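Local coordinates for alcohol dehydrogenase, zinc-containing (PDB 3IP1), which catalyses the zinc- and NAD(+)-dependent oxidation of scyllo-inosose to 3-dehydro-scyllo-inosose, probably as a step in myo-inositol degradation, at residues L243-S247 and E248-N252; P325-G328 and E329-Q332; W12-R15 and P16-L20. One frame throughout, in Å; residues are numbered along the deposited sequence.

Contact 1. Residues L243-S247 and E248-N252; sequences LSEPS and EVRRN
Ser247 OG, at the N-cap of helix 248-257, takes two bonds from Arg250. The side-chain bond is the shorter: Arg250 NH1 lies 2.9 Å from Ser247 OG, which sits in the guanidinium plane, while the capping bond from Arg250 N to the same oxygen is weak at 3.3 Å. Arg250 NH1 also donates to the carbonyl of Lys387. Arg251 works on the backbone instead. A bend at chi3 (-50°) turns its guanidinium back over the first turn, where NH2 gives a nearly straight bond of 2.7 Å to Glu245 O, on a lone pair, and a weak one to Pro246 O. A backbone bond of the helix's first turn runs from Arg251 N to Ser247 O (3.0 Å). A bend at chi2 (53°) brings Glu245 OE1 back to Ser247 N, 3.0 Å away, met on the anti side; OE2 accepts from Gly222 N in what is probably the glycine-rich Rossmann loop. Apolar contact is slight: Glu245 CG meets Arg250 CB at 3.7 Å. Glu245, just past strand 240-244, and Arg250 probably bind NAD(+), as in relatives; backbone N-H groups hold both carboxylate oxygens, Ser247 OG and Lys387 O the guanidinium, which probably fixes their rotation beside the cofactor site.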
loop_
_atom_site.group_PDB
_atom_site.type_symbol
_atom_site.label_atom_id
_atom_site.label_comp_id
_atom_site.label_asym_id
_atom_site.label_seq_id
_atom_site.Cartn_x
_atom_site.Cartn_y
_atom_site.Cartn_z
ATOM N N LEU A 243 17.889 12.737 -16.252
ATOM C CA LEU A 243 17.552 14.112 -15.888
ATOM C C LEU A 243 17.517 15.047 -17.105
ATOM O O LEU A 243 18.424 15.033 -17.943
ATOM C CB LEU A 243 18.477 14.644 -14.780
ATOM C CG LEU A 243 18.145 16.083 -14.347
ATOM C CD1 LEU A 243 17.931 16.231 -12.835
ATOM C CD2 LEU A 243 19.228 17.017 -14.839
ATOM N N SER A 244 16.447 15.834 -17.202
ATOM C CA SER A 244 16.304 16.819 -18.268
ATOM C C SER A 244 16.456 18.226 -17.686
ATOM O O SER A 244 15.690 18.617 -16.798
ATOM C CB SER A 244 14.954 16.667 -18.966
ATOM O OG SER A 244 14.841 17.602 -20.034
ATOM N N GLU A 245 17.460 18.961 -18.171
ATOM C CA GLU A 245 17.819 20.293 -17.653
ATOM C C GLU A 245 18.653 21.061 -18.692
ATOM O O GLU A 245 19.659 20.531 -19.181
ATOM C CB GLU A 245 18.610 20.157 -16.337
ATOM C CG GLU A 245 19.178 21.447 -15.771
ATOM C CD GLU A 245 18.124 22.549 -15.609
ATOM O OE1 GLU A 245 18.359 23.667 -16.114
ATOM O OE2 GLU A 245 17.059 22.300 -15.002
ATOM N N PRO A 246 18.225 22.297 -19.047
ATOM C CA PRO A 246 18.955 23.118 -20.036
ATOM C C PRO A 246 20.292 23.660 -19.540
ATOM O O PRO A 246 21.193 23.854 -20.345
ATOM C CB PRO A 246 17.998 24.279 -20.319
ATOM C CG PRO A 246 16.671 23.847 -19.811
ATOM C CD PRO A 246 16.919 22.888 -18.701
ATOM N N SER A 247 20.408 23.911 -18.238
ATOM C CA SER A 247 21.665 24.350 -17.598
ATOM C C SER A 247 22.758 23.271 -17.576
ATOM O O SER A 247 22.594 22.212 -16.949
ATOM C CB SER A 247 21.389 24.808 -16.158
ATOM O OG SER A 247 22.581 24.811 -15.390
ATOM N N GLU A 248 23.882 23.562 -18.235
ATOM C CA GLU A 248 24.989 22.610 -18.344
ATOM C C GLU A 248 25.590 22.269 -16.985
ATOM O O GLU A 248 25.875 21.105 -16.709
ATOM C CB GLU A 248 26.079 23.126 -19.283
ATOM C CG GLU A 248 27.328 22.248 -19.285
ATOM C CD GLU A 248 28.277 22.532 -20.453
ATOM O OE1 GLU A 248 28.611 23.713 -20.729
ATOM O OE2 GLU A 248 28.707 21.548 -21.089
ATOM N N VAL A 249 25.771 23.281 -16.139
ATOM C CA VAL A 249 26.374 23.057 -14.835
ATOM C C VAL A 249 25.521 22.109 -13.978
ATOM O O VAL A 249 26.056 21.300 -13.233
ATOM C CB VAL A 249 26.660 24.400 -14.085
ATOM C CG1 VAL A 249 25.381 25.049 -13.556
ATOM C CG2 VAL A 249 27.660 24.175 -12.953
ATOM N N ARG A 250 24.200 22.241 -14.083
ATOM C CA ARG A 250 23.278 21.340 -13.401
ATOM C C ARG A 250 23.292 19.909 -13.978
ATOM O O ARG A 250 23.261 18.938 -13.221
ATOM C CB ARG A 250 21.886 21.953 -13.372
ATOM C CG ARG A 250 21.857 23.222 -12.520
ATOM C CD ARG A 250 20.553 23.993 -12.587
ATOM N NE ARG A 250 20.594 25.144 -11.680
ATOM C CZ ARG A 250 21.236 26.285 -11.944
ATOM N NH1 ARG A 250 21.888 26.433 -13.090
ATOM N NH2 ARG A 250 21.229 27.280 -11.074
ATOM N N ARG A 251 23.397 19.778 -15.301
ATOM C CA ARG A 251 23.546 18.459 -15.921
ATOM C C ARG A 251 24.824 17.727 -15.491
ATOM O O ARG A 251 24.800 16.514 -15.232
ATOM C CB ARG A 251 23.480 18.551 -17.444
ATOM C CG ARG A 251 22.097 18.840 -17.990
ATOM C CD ARG A 251 22.048 18.645 -19.488
ATOM N NE ARG A 251 23.134 19.348 -20.165
ATOM C CZ ARG A 251 23.041 20.583 -20.635
ATOM N NH1 ARG A 251 24.073 21.137 -21.233
ATOM N NH2 ARG A 251 21.914 21.261 -20.515
ATOM N N ASN A 252 25.936 18.456 -15.410
ATOM C CA ASN A 252 27.185 17.879 -14.899
ATOM C C ASN A 252 27.094 17.473 -13.420
ATOM O O ASN A 252 27.599 16.432 -13.028
ATOM C CB ASN A 252 28.352 18.840 -15.132
ATOM C CG ASN A 252 28.682 18.998 -16.609
ATOM O OD1 ASN A 252 28.255 18.191 -17.447
ATOM N ND2 ASN A 252 29.433 20.044 -16.937
HETATM O O HOH W 1 24.046 25.769 -19.962
#

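Contact 2. Residues P325-G328 and E329-Q332; sequences PLTG and EVFQ
Leu326 CD1 presses on the ring of Phe331, 3.4 Å from CE2, and this pair is the tight part of the contact. The methyl comes in obliquely to the ring. With CG of Phe331 beside its own backbone N (chi1 -65°), the ring reaches back along the incoming chain, and its CD2 edge lies in plane with Thr327 O at 3.7 Å. Ile338 of strand 337-340 and Glu301 of helix 293-306 pack against both Leu326 and Phe331, and both side chains are buried. Looser packing joins Thr327 to Val330, whose CG2 stays 3.9 Å from Thr327 CB, with Trp305 touching Val330 as well. The chain enters helix 328-333 here: Val330 N makes a weak bond to Thr327 O, and Gln332 N a straighter one of 3.0 Å to Gly328 O. Glu329 is on the looser, partly exposed side, beside Trp305 and Asp321 of the second subunit; its extended chain carries the carboxylate away from residues 325-328. The polar ends of Thr327 and Gln332 turn to partners beyond the two segments: Thr327 OG1 bonds to Glu301 and to Lys323 of the second subunit, and Gln332 NE2 to the carbonyls of Ala318 and Ile316 of that subunit. Leu326 pairs with an antiparallel strand of the same neighbour, a sheet continued across the subunit interface, as in dimers of the zinc-containing alcohol dehydrogenase family.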
loop_
_atom_site.group_PDB
_atom_site.type_symbol
_atom_site.label_atom_id
_atom_site.label_comp_id
_atom_site.label_asym_id
_atom_site.label_seq_id
_atom_site.Cartn_x
_atom_site.Cartn_y
_atom_site.Cartn_z
ATOM N N PRO A 325 -2.192 20.912 -19.147
ATOM C CA PRO A 325 -3.058 20.332 -20.166
ATOM C C PRO A 325 -3.070 18.791 -20.078
ATOM O O PRO A 325 -2.430 18.092 -20.874
ATOM C CB PRO A 325 -2.450 20.861 -21.481
ATOM C CG PRO A 325 -0.975 21.051 -21.169
ATOM C CD PRO A 325 -0.820 21.116 -19.653
ATOM N N LEU A 326 -3.823 18.300 -19.102
ATOM C CA LEU A 326 -3.978 16.882 -18.809
ATOM C C LEU A 326 -4.892 16.160 -19.801
ATOM O O LEU A 326 -6.032 16.536 -20.007
ATOM C CB LEU A 326 -4.530 16.713 -17.379
ATOM C CG LEU A 326 -4.956 15.314 -16.932
ATOM C CD1 LEU A 326 -3.765 14.359 -16.993
ATOM C CD2 LEU A 326 -5.558 15.360 -15.513
ATOM N N THR A 327 -4.359 15.101 -20.392
ATOM C CA THR A 327 -5.128 14.226 -21.251
ATOM C C THR A 327 -5.476 13.001 -20.397
ATOM O O THR A 327 -4.621 12.128 -20.189
ATOM C CB THR A 327 -4.285 13.761 -22.448
ATOM O OG1 THR A 327 -3.596 14.878 -23.018
ATOM C CG2 THR A 327 -5.150 13.051 -23.517
ATOM N N GLY A 328 -6.714 12.946 -19.913
ATOM C CA GLY A 328 -7.176 11.841 -19.062
ATOM C C GLY A 328 -6.869 10.473 -19.651
ATOM O O GLY A 328 -6.381 9.573 -18.948
ATOM N N GLU A 329 -7.120 10.335 -20.951
ATOM C CA GLU A 329 -6.971 9.064 -21.664
ATOM C C GLU A 329 -5.602 8.433 -21.487
ATOM O O GLU A 329 -5.484 7.212 -21.363
ATOM C CB GLU A 329 -7.248 9.275 -23.152
ATOM C CG GLU A 329 -6.986 8.052 -24.031
ATOM C CD GLU A 329 -7.648 8.165 -25.385
ATOM O OE1 GLU A 329 -8.878 8.363 -25.411
ATOM O OE2 GLU A 329 -6.947 8.055 -26.416
ATOM N N VAL A 330 -4.564 9.263 -21.511
ATOM C CA VAL A 330 -3.204 8.771 -21.340
ATOM C C VAL A 330 -3.057 7.989 -20.026
ATOM O O VAL A 330 -2.531 6.869 -20.030
ATOM C CB VAL A 330 -2.191 9.923 -21.408
ATOM C CG1 VAL A 330 -0.807 9.461 -20.908
ATOM C CG2 VAL A 330 -2.135 10.509 -22.875
ATOM N N PHE A 331 -3.538 8.590 -18.930
ATOM C CA PHE A 331 -3.523 7.993 -17.594
ATOM C C PHE A 331 -4.403 6.758 -17.458
ATOM O O PHE A 331 -3.975 5.787 -16.840
ATOM C CB PHE A 331 -3.727 9.058 -16.486
ATOM C CG PHE A 331 -2.596 10.030 -16.445
ATOM C CD1 PHE A 331 -1.535 9.843 -15.561
ATOM C CD2 PHE A 331 -2.509 11.057 -17.397
ATOM C CE1 PHE A 331 -0.415 10.693 -15.590
ATOM C CE2 PHE A 331 -1.398 11.903 -17.430
ATOM C CZ PHE A 331 -0.347 11.719 -16.528
ATOM N N GLN A 332 -5.583 6.762 -18.077
ATOM C CA GLN A 332 -6.425 5.573 -18.107
ATOM C C GLN A 332 -5.772 4.398 -18.853
ATOM O O GLN A 332 -5.686 3.275 -18.336
ATOM C CB GLN A 332 -7.772 5.886 -18.742
ATOM C CG GLN A 332 -8.697 6.761 -17.894
ATOM C CD GLN A 332 -9.859 7.337 -18.708
ATOM O OE1 GLN A 332 -9.756 7.512 -19.928
ATOM N NE2 GLN A 332 -10.959 7.644 -18.036
#

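Contact 3. Residues W12-R15 and P16-L20; sequences WDPR and PEFKL
Phe18 packs against Pro14 and Trp12 where the chain reverses through a type I beta turn, Arg15 to Phe18, in the loop between strands 3-12 and 37-38. Pro14 CB lies 3.6 Å from Phe18 CD2, the prolyl ring crossing the phenyl obliquely. Phe18 carries CG anti to its backbone N (chi1 173°), which swings the ring back beside the preceding residues. On the far side of Pro14 from the turn, the Trp12 side chain meets those of Phe18 and Leu20 at about a right angle to each: its CZ2 is 3.8 Å from Leu20 CD1 and 4.2 Å from Phe18 CE2. Val36 touches both Trp12 and Phe18, and Trp37 adds an edge-to-face ring contact to Trp12. The turn is closed by Phe18 N bonding to Arg15 O at 3.0 Å, with the donor well above the carbonyl plane. Outside it, Arg15 and Glu17 run side by side, their guanidinium and carboxylate planes only 14° apart. The touch is made by the methylene CD of Arg15 against Glu17 OE2 at 3.4 Å; the charges stay beyond salt-bridge range of each other. Each has its own partners: Arg15 NH2 pairs with Asp78 and Glu80, Glu17 OE2 with Lys35. One water links the two, accepting from Arg15 NH1 at 3.1 Å and donating to Glu17 OE1 at 2.7 Å.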
loop_
_atom_site.group_PDB
_atom_site.type_symbol
_atom_site.label_atom_id
_atom_site.label_comp_id
_atom_site.label_asym_id
_atom_site.label_seq_id
_atom_site.Cartn_x
_atom_site.Cartn_y
_atom_site.Cartn_z
ATOM N N TRP A 12 3.387 46.687 3.580
ATOM C CA TRP A 12 2.058 46.116 3.422
ATOM C C TRP A 12 1.253 47.015 2.470
ATOM O O TRP A 12 0.707 48.040 2.896
ATOM C CB TRP A 12 1.338 46.001 4.770
ATOM C CG TRP A 12 -0.038 45.377 4.643
ATOM C CD1 TRP A 12 -1.196 46.003 4.259
ATOM C CD2 TRP A 12 -0.398 44.016 4.929
ATOM N NE1 TRP A 12 -2.247 45.110 4.267
ATOM C CE2 TRP A 12 -1.785 43.886 4.679
ATOM C CE3 TRP A 12 0.319 42.894 5.374
ATOM C CZ2 TRP A 12 -2.473 42.671 4.854
ATOM C CZ3 TRP A 12 -0.356 41.691 5.541
ATOM C CH2 TRP A 12 -1.749 41.594 5.286
ATOM N N ASP A 13 1.157 46.630 1.198
ATOM C CA ASP A 13 0.554 47.512 0.192
ATOM C C ASP A 13 -0.146 46.699 -0.892
ATOM O O ASP A 13 0.341 46.635 -2.015
ATOM C CB ASP A 13 1.636 48.412 -0.423
ATOM C CG ASP A 13 1.062 49.593 -1.204
ATOM O OD1 ASP A 13 -0.156 49.819 -1.143
ATOM O OD2 ASP A 13 1.841 50.297 -1.884
ATOM N N PRO A 14 -1.305 46.097 -0.560
ATOM C CA PRO A 14 -1.878 45.031 -1.391
ATOM C C PRO A 14 -2.429 45.469 -2.738
ATOM O O PRO A 14 -2.919 46.583 -2.875
ATOM C CB PRO A 14 -3.018 44.480 -0.531
ATOM C CG PRO A 14 -2.745 44.989 0.848
ATOM C CD PRO A 14 -2.095 46.308 0.662
ATOM N N ARG A 15 -2.308 44.582 -3.721
ATOM C CA ARG A 15 -2.952 44.717 -5.011
ATOM C C ARG A 15 -4.450 44.903 -4.817
ATOM O O ARG A 15 -5.016 44.441 -3.816
ATOM C CB ARG A 15 -2.650 43.498 -5.893
ATOM C CG ARG A 15 -1.176 43.419 -6.355
ATOM C CD ARG A 15 -1.055 42.559 -7.593
ATOM N NE ARG A 15 0.254 42.598 -8.246
ATOM C CZ ARG A 15 0.627 43.472 -9.177
ATOM N NH1 ARG A 15 -0.176 44.443 -9.563
ATOM N NH2 ARG A 15 1.837 43.399 -9.699
ATOM N N PRO A 16 -5.100 45.621 -5.755
ATOM C CA PRO A 16 -6.536 45.961 -5.644
ATOM C C PRO A 16 -7.431 44.743 -5.447
ATOM O O PRO A 16 -8.377 44.802 -4.666
ATOM C CB PRO A 16 -6.849 46.624 -6.990
ATOM C CG PRO A 16 -5.544 47.113 -7.484
ATOM C CD PRO A 16 -4.511 46.136 -7.004
ATOM N N GLU A 17 -7.129 43.643 -6.132
ATOM C CA GLU A 17 -7.910 42.396 -5.980
ATOM C C GLU A 17 -7.857 41.766 -4.580
ATOM O O GLU A 17 -8.748 40.984 -4.216
ATOM C CB GLU A 17 -7.499 41.346 -7.038
ATOM C CG GLU A 17 -6.020 40.900 -6.977
ATOM C CD GLU A 17 -5.114 41.645 -7.963
ATOM O OE1 GLU A 17 -5.438 42.799 -8.358
ATOM O OE2 GLU A 17 -4.067 41.064 -8.345
ATOM N N PHE A 18 -6.834 42.088 -3.789
ATOM C CA PHE A 18 -6.615 41.364 -2.543
ATOM C C PHE A 18 -7.712 41.632 -1.530
ATOM O O PHE A 18 -8.087 42.774 -1.298
ATOM C CB PHE A 18 -5.252 41.709 -1.932
ATOM C CG PHE A 18 -5.025 41.115 -0.559
ATOM C CD1 PHE A 18 -4.545 39.807 -0.417
ATOM C CD2 PHE A 18 -5.277 41.866 0.589
ATOM C CE1 PHE A 18 -4.323 39.259 0.829
ATOM C CE2 PHE A 18 -5.056 41.318 1.861
ATOM C CZ PHE A 18 -4.582 40.002 1.972
ATOM N N LYS A 19 -8.216 40.563 -0.926
ATOM C CA LYS A 19 -9.001 40.682 0.300
ATOM C C LYS A 19 -8.285 39.909 1.410
ATOM O O LYS A 19 -7.746 38.820 1.161
ATOM C CB LYS A 19 -10.424 40.141 0.111
ATOM C CG LYS A 19 -11.324 41.002 -0.782
ATOM C CD LYS A 19 -11.286 40.527 -2.227
ATOM C CE LYS A 19 -12.288 41.286 -3.101
ATOM N NZ LYS A 19 -11.857 41.247 -4.533
ATOM N N LEU A 20 -8.270 40.488 2.611
ATOM C CA LEU A 20 -7.637 39.884 3.792
ATOM C C LEU A 20 -8.148 38.466 3.992
ATOM O O LEU A 20 -9.348 38.255 4.179
ATOM C CB LEU A 20 -7.910 40.723 5.052
ATOM C CG LEU A 20 -7.096 40.494 6.332
ATOM C CD1 LEU A 20 -5.634 40.950 6.167
ATOM C CD2 LEU A 20 -7.736 41.199 7.538
HETATM O O HOH W 2 -3.264 44.079 -9.400
#

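How the contacts relate
Along the chain the order is contact 3, contact 1, contact 2, each closing before the next opens. Contacts 1 and 2 both belong to the zinc-binding dehydrogenase region, which carries the Rossmann-type parallel sheet, yet their centres stand 28 Å apart and their nearest atoms about 16 Å. Residues 243-252 leave strand 240-244 of that sheet for helix 248-257, on the probable NAD(+) side; residues 325-332 come in the chain between strands 313-316 and 337-340, at the subunit interface. Contact 3 follows strand 3-12 of a separate antiparallel sheet, its centre 38 Å from that of contact 1 and 37 Å from that of contact 2. The probable cofactor site, the subunit interface and a surface loop thus lie in three separate places.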